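Local coordinates for ABC sugar (Ribose) transporter, periplasmic substrate-binding subunit (Rhodobacter sphaeroides, PDB 3L49), which probably binds a sugar in the periplasm and hands it to an ABC transporter, as in related solute-binding proteins, at residues N127-N132 / K158-E163; G190-I195 / T216-Y221; P202-T207 / S226-E231; A209-G214 / E237-A242. All coordinates share one frame; numbering follows the deposited sequence.

Interaction 1: residues N127-N132 / K158-E163; sequences NVLVFN and KIIEPE
The parallel pairing of strand 126-131 with strand 157-159, joined through helix 138-152 as a beta-alpha-beta unit, forms this contact at an outer edge of the sheet. Two backbone bonds grip the edge strand. Val128 N donates to Lys158 O at 2.8 Å, nearly along the C=O axis, although the N-H...O angle is only 138°. Ile160 N returns a straighter bond to Val128 O at 3.0 Å, approaching from above the carbonyl plane. Beyond Ile160 the chain bulges away, with a cis peptide before Pro162, and returns beside Val130 at Glu163; water 1 spans the gap, accepting from Val130 N and donating to Ile160 O at 2.7 Å. Such alternation of strand and helix builds the Rossmann-like lobes of periplasmic binding proteins, and here helix 138-152 lies over Ile159 on one face. On that face the side chains of Val130 and Ile159 cross obliquely, CG2 of Val130 3.9 Å from CG2 of Ile159. Ile160 points toward strand 126-131, with CG1 only 3.2 Å from Val128 O, and its chi1 of 27° is far from a staggered value. Past the strand, Glu163 lies alongside Val130 and Asn132, its CG against Val130 CB and CG1. Asn132 ND2 reaches Glu163 OE2 at 3.1 Å, meeting it from above the carboxylate plane, while Glu163 OE1 is bonded to Tyr144 OH, so both carboxylate oxygens are held.

Interaction 2: residues G190-I195 / T216-Y221; sequences GDVGAI and TDIRTY
Ile195 uses both its backbone polar atoms across this contact: its O accepts from Tyr221 N at 2.8 Å, nearly along the C=O axis, and its N donates to Arg219 O at 3.0 Å in the carbonyl plane. The pattern is that of parallel strands 194-197 and 219-222, the two strands of a beta-alpha-beta unit whose crossover is helix 200-212. Toward the strand starts the pairing loosens: Arg219 N to Gly193 O is a weak 3.4 Å bond. Further back, water 2 donates to Val192 O and to Asp217 OD2. The Ile218 side chain packs against Val192, Gly193 and Ile195. Its CG1, anti to the carbonyl carbon, sits 3.3 Å from Val192 O, its CD1 meets Val192 CG1 at 3.8 Å, the side chains crossing at about a right angle, and its CG2 lies near Ala194 N and Ile195 CG1. An alanine at Ile218 would remove all three carbons and would probably loosen the packing against Val192 and Ile195, and against Leu210 of the crossover helix. Thr220 CG2 approaches Ile195 CB at 4.0 Å. Ile195 O lies at the edge of the Tyr221 ring, 3.8 Å from CD1, with CE1 4.2 Å from Ala194 CB.

Interaction 3: residues P202-T207 / S226-E231; sequences PMIGAT and SPEFVE
Met203 O accepts two bonds within its own helix, from Thr207 N at 3.0 Å and from Thr207 OG1 at 2.5 Å, the latter in the carbonyl plane. The Thr207 hydroxyl is also hydrogen-bonded to Thr220 OG1 of strand 219-222, which fixes its rotation. Held this way, Thr207 OG1 faces the edge of the Phe229 ring, 3.5 Å from CE1. The same ring carbon touches Met203 CB, also at 3.5 Å. Phe229 reaches across with CG anti to its backbone N (chi1 -162°), bridging segments of helices 200-212 and 227-234 whose axes are 9.6 Å apart and cross at 43°. Both helices pack on one face of the sheet in the Rossmann-like lobe. Ile204 slides past Phe229 in the opposite direction, its CG1 4.0 Å from Phe229 CB, and runs on until CD1 meets Ser226 OG, at the N-cap of helix 227-234, and Glu228 CD at 3.7 Å. The extended Glu228 chain crosses it at about a right angle. An alanine at Ile204 would lose CG1, CG2 and CD1 and would probably leave Phe229 and the Glu228 side chain less well packed. With no hydrogen bond between them, the two segments are held by van der Waals packing, with polar atoms of Thr207, Ser226 and Glu228 touching carbon.

Interaction 4: residues A209-G214 / E237-A242; sequences ALQAAG and ESPAGA
Gln211 turns CG anti to its backbone N (chi1 -151°) and then bends at chi2, 130°, which carries the amide across the side of the Pro239 ring at about a right angle. Its CD lies 3.8 Å from Pro239 CD, and OE1 stands 3.6 Å from Ser238 CA, beside the backbone leading into strand 240-245. The preceding residue, Leu210, rests its CB 4.0 Å from Pro239 CG. The pyrrolidine ring is thus touched by two consecutive residues of the last turn of helix 200-212, with no hydrogen bond from one segment to the other. Each segment carries a local motif. A Schellman motif ends the helix: Gly214, at positive phi, gives its N-H to Gln211 O at 3.0 Å. In the other segment, Ser238 makes an ST turn, its OG accepting from Ala240 N at 3.2 Å just where the strand begins. Lys281 NZ bonds to the carbonyl oxygens of Ser238 and Ala240. In the Rossmann-like lobe the contact therefore sets the C-terminal end of helix 200-212 against the start of strand 240-245, beside strand 219-222, where Leu210 also packs on Thr220 and Pro239 on Arg219, while helix 227-234 lies over Ala240.

All four contacts lie in one lobe, running from edge strand 157-159 across strands 126-131, 194-197 and 219-222 to strand 240-245, and tie helices 200-212 and 227-234 to one face of the sheet. Interaction 1 closes before the others open along the chain; interactions 2, 3 and 4 interleave around helix 200-212, which links the two strands of interaction 2 and supplies one side of interactions 3 and 4, centres about 10 Å apart. The centres of interactions 2 and 4, joined through Thr220, are closer, about 9 Å; those of interactions 1 and 3 are about 19 Å apart, yet the two touch through Phe131 and Met203. The side chains of Ser226 and Asn132 lie about 8 and 10 Å from the unidentified bound ligand.

Interaction 1: residues N127-N132 / K158-E163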
# COMPACT_ATOMS: atom_id res chain seq x y z
N ASN A 127 1.84 -0.48 -24.74
CA ASN A 127 2.91 -0.14 -23.79
C ASN A 127 2.41 0.45 -22.47
O ASN A 127 1.36 1.08 -22.42
CB ASN A 127 3.94 0.78 -24.45
CG ASN A 127 4.47 0.22 -25.75
OD1 ASN A 127 4.85 -0.95 -25.84
ND2 ASN A 127 4.50 1.06 -26.79
N VAL A 128 3.18 0.24 -21.41
CA VAL A 128 2.73 0.51 -20.05
C VAL A 128 3.73 1.40 -19.33
O VAL A 128 4.89 1.02 -19.14
CB VAL A 128 2.52 -0.81 -19.23
CG1 VAL A 128 2.23 -0.52 -17.76
CG2 VAL A 128 1.39 -1.65 -19.82
N LEU A 129 3.25 2.58 -18.94
CA LEU A 129 4.01 3.47 -18.07
C LEU A 129 3.89 3.03 -16.62
O LEU A 129 2.79 2.88 -16.10
CB LEU A 129 3.49 4.90 -18.24
CG LEU A 129 4.33 6.01 -17.60
CD1 LEU A 129 5.76 5.98 -18.15
CD2 LEU A 129 3.67 7.37 -17.80
N VAL A 130 5.03 2.83 -15.96
CA VAL A 130 5.07 2.26 -14.61
C VAL A 130 5.72 3.19 -13.59
O VAL A 130 6.85 3.63 -13.78
CB VAL A 130 5.81 0.86 -14.57
CG1 VAL A 130 6.08 0.39 -13.14
CG2 VAL A 130 5.01 -0.19 -15.30
N PHE A 131 4.99 3.47 -12.51
CA PHE A 131 5.55 4.17 -11.37
C PHE A 131 6.03 3.16 -10.33
O PHE A 131 5.23 2.38 -9.81
CB PHE A 131 4.50 5.10 -10.76
CG PHE A 131 4.27 6.35 -11.54
CD1 PHE A 131 3.49 6.35 -12.69
CD2 PHE A 131 4.83 7.55 -11.11
CE1 PHE A 131 3.28 7.51 -13.41
CE2 PHE A 131 4.62 8.72 -11.82
CZ PHE A 131 3.84 8.70 -12.97
N ASN A 132 7.33 3.18 -10.05
CA ASN A 132 7.95 2.20 -9.14
C ASN A 132 8.91 2.85 -8.14
O ASN A 132 10.10 2.53 -8.10
CB ASN A 132 8.64 1.10 -9.96
CG ASN A 132 9.04 -0.10 -9.12
OD1 ASN A 132 8.45 -0.38 -8.07
ND2 ASN A 132 10.06 -0.82 -9.57
N LYS A 158 4.44 -4.30 -23.12
CA LYS A 158 5.77 -3.94 -22.63
C LYS A 158 5.78 -2.73 -21.68
O LYS A 158 4.96 -1.83 -21.79
CB LYS A 158 6.73 -3.75 -23.80
CG LYS A 158 7.32 -5.06 -24.31
CD LYS A 158 8.01 -4.92 -25.66
CE LYS A 158 7.00 -4.88 -26.80
NZ LYS A 158 7.66 -5.01 -28.13
N ILE A 159 6.72 -2.76 -20.75
CA ILE A 159 6.96 -1.66 -19.81
C ILE A 159 7.94 -0.68 -20.45
O ILE A 159 9.05 -1.07 -20.83
CB ILE A 159 7.52 -2.21 -18.47
CG1 ILE A 159 6.44 -3.04 -17.76
CG2 ILE A 159 8.01 -1.09 -17.57
CD1 ILE A 159 6.95 -3.89 -16.62
N ILE A 160 7.53 0.59 -20.59
CA ILE A 160 8.43 1.60 -21.16
C ILE A 160 9.55 2.03 -20.21
O ILE A 160 9.36 2.14 -19.00
CB ILE A 160 7.71 2.83 -21.82
CG1 ILE A 160 6.33 3.08 -21.20
CG2 ILE A 160 7.64 2.63 -23.34
CD1 ILE A 160 5.31 3.77 -22.14
N GLU A 161 10.74 2.22 -20.79
CA GLU A 161 11.93 2.59 -20.04
C GLU A 161 12.10 4.11 -20.09
O GLU A 161 11.95 4.71 -21.16
CB GLU A 161 13.17 1.90 -20.62
CG GLU A 161 13.01 0.40 -20.90
CD GLU A 161 12.90 -0.46 -19.63
OE1 GLU A 161 13.51 -0.10 -18.60
OE2 GLU A 161 12.20 -1.50 -19.68
N PRO A 162 12.40 4.74 -18.94
CA PRO A 162 12.52 4.13 -17.62
C PRO A 162 11.20 4.12 -16.84
O PRO A 162 10.20 4.67 -17.29
CB PRO A 162 13.54 5.04 -16.91
CG PRO A 162 13.34 6.39 -17.54
CD PRO A 162 12.69 6.19 -18.90
N GLU A 163 11.21 3.46 -15.69
CA GLU A 163 10.08 3.52 -14.80
C GLU A 163 10.16 4.82 -14.04
O GLU A 163 11.25 5.25 -13.66
CB GLU A 163 10.09 2.34 -13.83
CG GLU A 163 9.67 1.03 -14.47
CD GLU A 163 10.26 -0.18 -13.77
OE1 GLU A 163 10.44 -1.21 -14.45
OE2 GLU A 163 10.56 -0.09 -12.54
O HOH W 1 7.52 3.18 -17.28

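Interaction 2: residues G190-I195 / T216-Y221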
# COMPACT_ATOMS: atom_id res chain seq x y z
N GLY A 190 -0.94 5.39 -30.15
CA GLY A 190 -0.74 4.02 -29.69
C GLY A 190 0.54 3.76 -28.92
O GLY A 190 0.86 2.61 -28.63
N ASP A 191 1.28 4.82 -28.60
CA ASP A 191 2.61 4.70 -27.98
C ASP A 191 2.55 4.30 -26.51
O ASP A 191 3.45 3.64 -26.00
CB ASP A 191 3.40 6.00 -28.13
CG ASP A 191 3.75 6.34 -29.57
OD1 ASP A 191 3.58 5.49 -30.47
OD2 ASP A 191 4.21 7.48 -29.81
N VAL A 192 1.50 4.72 -25.83
CA VAL A 192 1.30 4.39 -24.43
C VAL A 192 -0.19 4.08 -24.26
O VAL A 192 -1.05 4.75 -24.85
CB VAL A 192 1.84 5.52 -23.48
CG1 VAL A 192 1.41 6.91 -23.95
CG2 VAL A 192 1.47 5.26 -22.00
N GLY A 193 -0.49 3.03 -23.50
CA GLY A 193 -1.86 2.54 -23.42
C GLY A 193 -2.35 2.29 -22.02
O GLY A 193 -3.55 2.11 -21.80
N ALA A 194 -1.42 2.28 -21.06
CA ALA A 194 -1.76 2.00 -19.67
C ALA A 194 -0.78 2.67 -18.73
O ALA A 194 0.37 2.91 -19.09
CB ALA A 194 -1.80 0.50 -19.42
N ILE A 195 -1.24 2.97 -17.52
CA ILE A 195 -0.37 3.48 -16.46
C ILE A 195 -0.62 2.70 -15.17
O ILE A 195 -1.77 2.52 -14.76
CB ILE A 195 -0.52 5.03 -16.23
CG1 ILE A 195 -0.39 5.81 -17.54
CG2 ILE A 195 0.52 5.54 -15.24
CD1 ILE A 195 -0.45 7.34 -17.40
N THR A 216 -8.64 9.91 -24.15
CA THR A 216 -9.62 8.91 -23.70
C THR A 216 -9.15 7.46 -23.94
O THR A 216 -9.85 6.51 -23.57
CB THR A 216 -11.00 9.08 -24.42
OG1 THR A 216 -10.79 9.16 -25.84
CG2 THR A 216 -11.74 10.33 -23.94
N ASP A 217 -7.96 7.31 -24.53
CA ASP A 217 -7.46 6.01 -25.00
C ASP A 217 -6.46 5.31 -24.07
O ASP A 217 -6.00 4.20 -24.36
CB ASP A 217 -6.84 6.17 -26.40
CG ASP A 217 -5.72 7.19 -26.43
OD1 ASP A 217 -6.00 8.40 -26.25
OD2 ASP A 217 -4.55 6.79 -26.65
N ILE A 218 -6.11 5.96 -22.96
CA ILE A 218 -5.20 5.38 -21.99
C ILE A 218 -5.95 5.18 -20.68
O ILE A 218 -6.77 6.02 -20.31
CB ILE A 218 -3.95 6.28 -21.77
CG1 ILE A 218 -3.23 6.50 -23.10
CG2 ILE A 218 -3.00 5.70 -20.71
CD1 ILE A 218 -2.18 7.59 -23.08
N ARG A 219 -5.70 4.06 -20.00
CA ARG A 219 -6.34 3.79 -18.72
C ARG A 219 -5.31 3.66 -17.61
O ARG A 219 -4.18 3.25 -17.84
CB ARG A 219 -7.23 2.54 -18.81
CG ARG A 219 -8.45 2.67 -19.74
CD ARG A 219 -9.54 3.57 -19.16
NE ARG A 219 -10.74 3.60 -20.00
CZ ARG A 219 -11.08 4.60 -20.82
NH1 ARG A 219 -10.31 5.68 -20.93
NH2 ARG A 219 -12.19 4.52 -21.53
N THR A 220 -5.70 4.05 -16.39
CA THR A 220 -4.80 3.97 -15.23
C THR A 220 -5.24 2.88 -14.25
O THR A 220 -6.43 2.58 -14.14
CB THR A 220 -4.68 5.30 -14.44
OG1 THR A 220 -5.94 5.63 -13.85
CG2 THR A 220 -4.20 6.44 -15.34
N TYR A 221 -4.27 2.29 -13.55
CA TYR A 221 -4.51 1.16 -12.66
C TYR A 221 -3.71 1.31 -11.38
O TYR A 221 -2.52 1.58 -11.42
CB TYR A 221 -4.14 -0.16 -13.35
CG TYR A 221 -4.91 -0.39 -14.62
CD1 TYR A 221 -4.47 0.13 -15.83
CD2 TYR A 221 -6.12 -1.09 -14.61
CE1 TYR A 221 -5.19 -0.03 -16.99
CE2 TYR A 221 -6.85 -1.26 -15.77
CZ TYR A 221 -6.37 -0.74 -16.95
OH TYR A 221 -7.07 -0.90 -18.12
O HOH W 2 -1.95 6.43 -26.91

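Interaction 3: residues P202-T207 / S226-E231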
# COMPACT_ATOMS: atom_id res chain seq x y z
N PRO A 202 -0.86 8.30 -6.64
CA PRO A 202 -0.31 8.84 -7.90
C PRO A 202 -1.23 8.68 -9.12
O PRO A 202 -1.18 9.49 -10.04
CB PRO A 202 0.99 8.04 -8.10
CG PRO A 202 0.84 6.83 -7.26
CD PRO A 202 -0.01 7.22 -6.10
N MET A 203 -2.06 7.64 -9.11
CA MET A 203 -2.97 7.41 -10.24
C MET A 203 -4.10 8.44 -10.30
O MET A 203 -4.66 8.66 -11.36
CB MET A 203 -3.49 5.96 -10.25
CG MET A 203 -2.41 4.90 -10.51
SD MET A 203 -1.50 5.11 -12.05
CE MET A 203 -0.07 6.06 -11.56
N ILE A 204 -4.40 9.07 -9.16
CA ILE A 204 -5.34 10.19 -9.11
C ILE A 204 -4.80 11.34 -9.97
O ILE A 204 -5.53 11.91 -10.78
CB ILE A 204 -5.65 10.65 -7.66
CG1 ILE A 204 -6.39 9.55 -6.90
CG2 ILE A 204 -6.52 11.91 -7.66
CD1 ILE A 204 -6.25 9.63 -5.38
N GLY A 205 -3.52 11.64 -9.79
CA GLY A 205 -2.82 12.63 -10.61
C GLY A 205 -2.68 12.25 -12.06
O GLY A 205 -2.92 13.08 -12.95
N ALA A 206 -2.32 11.00 -12.32
CA ALA A 206 -2.11 10.50 -13.69
C ALA A 206 -3.40 10.60 -14.51
O ALA A 206 -3.37 11.00 -15.67
CB ALA A 206 -1.59 9.07 -13.66
N THR A 207 -4.51 10.25 -13.87
CA THR A 207 -5.84 10.36 -14.47
C THR A 207 -6.20 11.80 -14.81
O THR A 207 -6.65 12.09 -15.92
CB THR A 207 -6.91 9.75 -13.54
OG1 THR A 207 -6.47 8.46 -13.11
CG2 THR A 207 -8.26 9.62 -14.23
N SER A 226 -8.97 4.32 -2.47
CA SER A 226 -9.14 5.70 -1.99
C SER A 226 -10.35 6.32 -2.69
O SER A 226 -10.45 6.21 -3.92
CB SER A 226 -7.88 6.54 -2.22
OG SER A 226 -7.77 6.96 -3.57
N PRO A 227 -11.26 6.95 -1.92
CA PRO A 227 -12.56 7.44 -2.41
C PRO A 227 -12.52 8.22 -3.73
O PRO A 227 -13.41 8.04 -4.56
CB PRO A 227 -13.04 8.34 -1.26
CG PRO A 227 -12.46 7.71 -0.06
CD PRO A 227 -11.10 7.23 -0.48
N GLU A 228 -11.49 9.05 -3.91
CA GLU A 228 -11.28 9.79 -5.16
C GLU A 228 -10.97 8.92 -6.37
O GLU A 228 -11.45 9.19 -7.47
CB GLU A 228 -10.23 10.91 -4.99
CG GLU A 228 -9.42 10.85 -3.68
CD GLU A 228 -8.38 11.98 -3.54
OE1 GLU A 228 -7.63 11.97 -2.54
OE2 GLU A 228 -8.31 12.85 -4.44
N PHE A 229 -10.18 7.86 -6.19
CA PHE A 229 -9.88 6.98 -7.32
C PHE A 229 -11.02 6.01 -7.68
O PHE A 229 -11.28 5.76 -8.86
CB PHE A 229 -8.54 6.24 -7.16
CG PHE A 229 -8.01 5.69 -8.46
CD1 PHE A 229 -7.48 6.54 -9.43
CD2 PHE A 229 -8.07 4.32 -8.73
CE1 PHE A 229 -7.00 6.03 -10.64
CE2 PHE A 229 -7.59 3.80 -9.93
CZ PHE A 229 -7.05 4.65 -10.89
N VAL A 230 -11.70 5.49 -6.66
CA VAL A 230 -12.91 4.68 -6.84
C VAL A 230 -13.97 5.42 -7.67
O VAL A 230 -14.47 4.88 -8.67
CB VAL A 230 -13.50 4.28 -5.46
CG1 VAL A 230 -14.86 3.61 -5.59
CG2 VAL A 230 -12.55 3.36 -4.74
N GLU A 231 -14.27 6.65 -7.28
CA GLU A 231 -15.21 7.51 -7.98
C GLU A 231 -14.80 7.79 -9.44
O GLU A 231 -15.66 7.88 -10.32
CB GLU A 231 -15.36 8.83 -7.23
CG GLU A 231 -16.73 9.46 -7.37
CD GLU A 231 -16.82 10.84 -6.74
OE1 GLU A 231 -15.91 11.22 -5.96
OE2 GLU A 231 -17.80 11.56 -7.03

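Interaction 4: residues A209-G214 / E237-A242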
# COMPACT_ATOMS: atom_id res chain seq x y z
N ALA A 209 -4.17 14.31 -15.36
CA ALA A 209 -3.30 14.70 -16.48
C ALA A 209 -3.80 14.23 -17.84
O ALA A 209 -3.79 15.00 -18.80
CB ALA A 209 -1.87 14.21 -16.24
N LEU A 210 -4.20 12.96 -17.93
CA LEU A 210 -4.72 12.37 -19.17
C LEU A 210 -6.00 13.05 -19.59
O LEU A 210 -6.23 13.30 -20.78
CB LEU A 210 -5.01 10.87 -18.99
CG LEU A 210 -3.84 9.89 -18.80
CD1 LEU A 210 -4.39 8.50 -18.48
CD2 LEU A 210 -2.93 9.86 -20.03
N GLN A 211 -6.85 13.34 -18.60
CA GLN A 211 -8.08 14.07 -18.79
C GLN A 211 -7.81 15.46 -19.36
O GLN A 211 -8.40 15.84 -20.38
CB GLN A 211 -8.81 14.16 -17.46
CG GLN A 211 -10.30 14.25 -17.58
CD GLN A 211 -11.01 13.24 -16.69
OE1 GLN A 211 -12.07 12.73 -17.06
NE2 GLN A 211 -10.43 12.94 -15.53
N ALA A 212 -6.89 16.19 -18.74
CA ALA A 212 -6.47 17.50 -19.23
C ALA A 212 -5.83 17.46 -20.63
O ALA A 212 -5.88 18.45 -21.37
CB ALA A 212 -5.52 18.17 -18.22
N ALA A 213 -5.25 16.31 -20.99
CA ALA A 213 -4.64 16.13 -22.31
C ALA A 213 -5.68 15.72 -23.35
O ALA A 213 -5.38 15.68 -24.55
CB ALA A 213 -3.52 15.13 -22.25
N GLY A 214 -6.88 15.39 -22.89
CA GLY A 214 -7.98 14.95 -23.75
C GLY A 214 -7.83 13.53 -24.27
O GLY A 214 -8.51 13.15 -25.23
N GLU A 237 -16.59 8.66 -17.98
CA GLU A 237 -15.91 9.71 -18.74
C GLU A 237 -14.43 9.74 -18.39
O GLU A 237 -13.61 10.24 -19.16
CB GLU A 237 -16.52 11.09 -18.44
CG GLU A 237 -18.05 11.17 -18.42
CD GLU A 237 -18.68 11.16 -19.80
OE1 GLU A 237 -17.97 11.40 -20.81
OE2 GLU A 237 -19.91 10.93 -19.89
N SER A 238 -14.12 9.22 -17.21
CA SER A 238 -12.76 9.25 -16.67
C SER A 238 -11.93 8.08 -17.16
O SER A 238 -12.43 6.96 -17.25
CB SER A 238 -12.82 9.25 -15.14
OG SER A 238 -11.57 8.91 -14.56
N PRO A 239 -10.65 8.34 -17.49
CA PRO A 239 -9.71 7.27 -17.87
C PRO A 239 -9.16 6.41 -16.71
O PRO A 239 -8.16 5.72 -16.90
CB PRO A 239 -8.58 8.03 -18.57
CG PRO A 239 -8.59 9.37 -17.97
CD PRO A 239 -10.03 9.67 -17.60
N ALA A 240 -9.77 6.43 -15.53
CA ALA A 240 -9.36 5.51 -14.48
C ALA A 240 -9.93 4.13 -14.77
O ALA A 240 -11.14 3.98 -14.90
CB ALA A 240 -9.81 6.01 -13.12
N GLY A 241 -9.05 3.13 -14.87
CA GLY A 241 -9.39 1.81 -15.41
C GLY A 241 -9.79 0.71 -14.44
O GLY A 241 -10.72 -0.04 -14.72
N ALA A 242 -9.06 0.59 -13.33
CA ALA A 242 -9.38 -0.39 -12.28
C ALA A 242 -8.63 -0.11 -10.99
O ALA A 242 -7.55 0.48 -10.99
CB ALA A 242 -9.11 -1.84 -12.74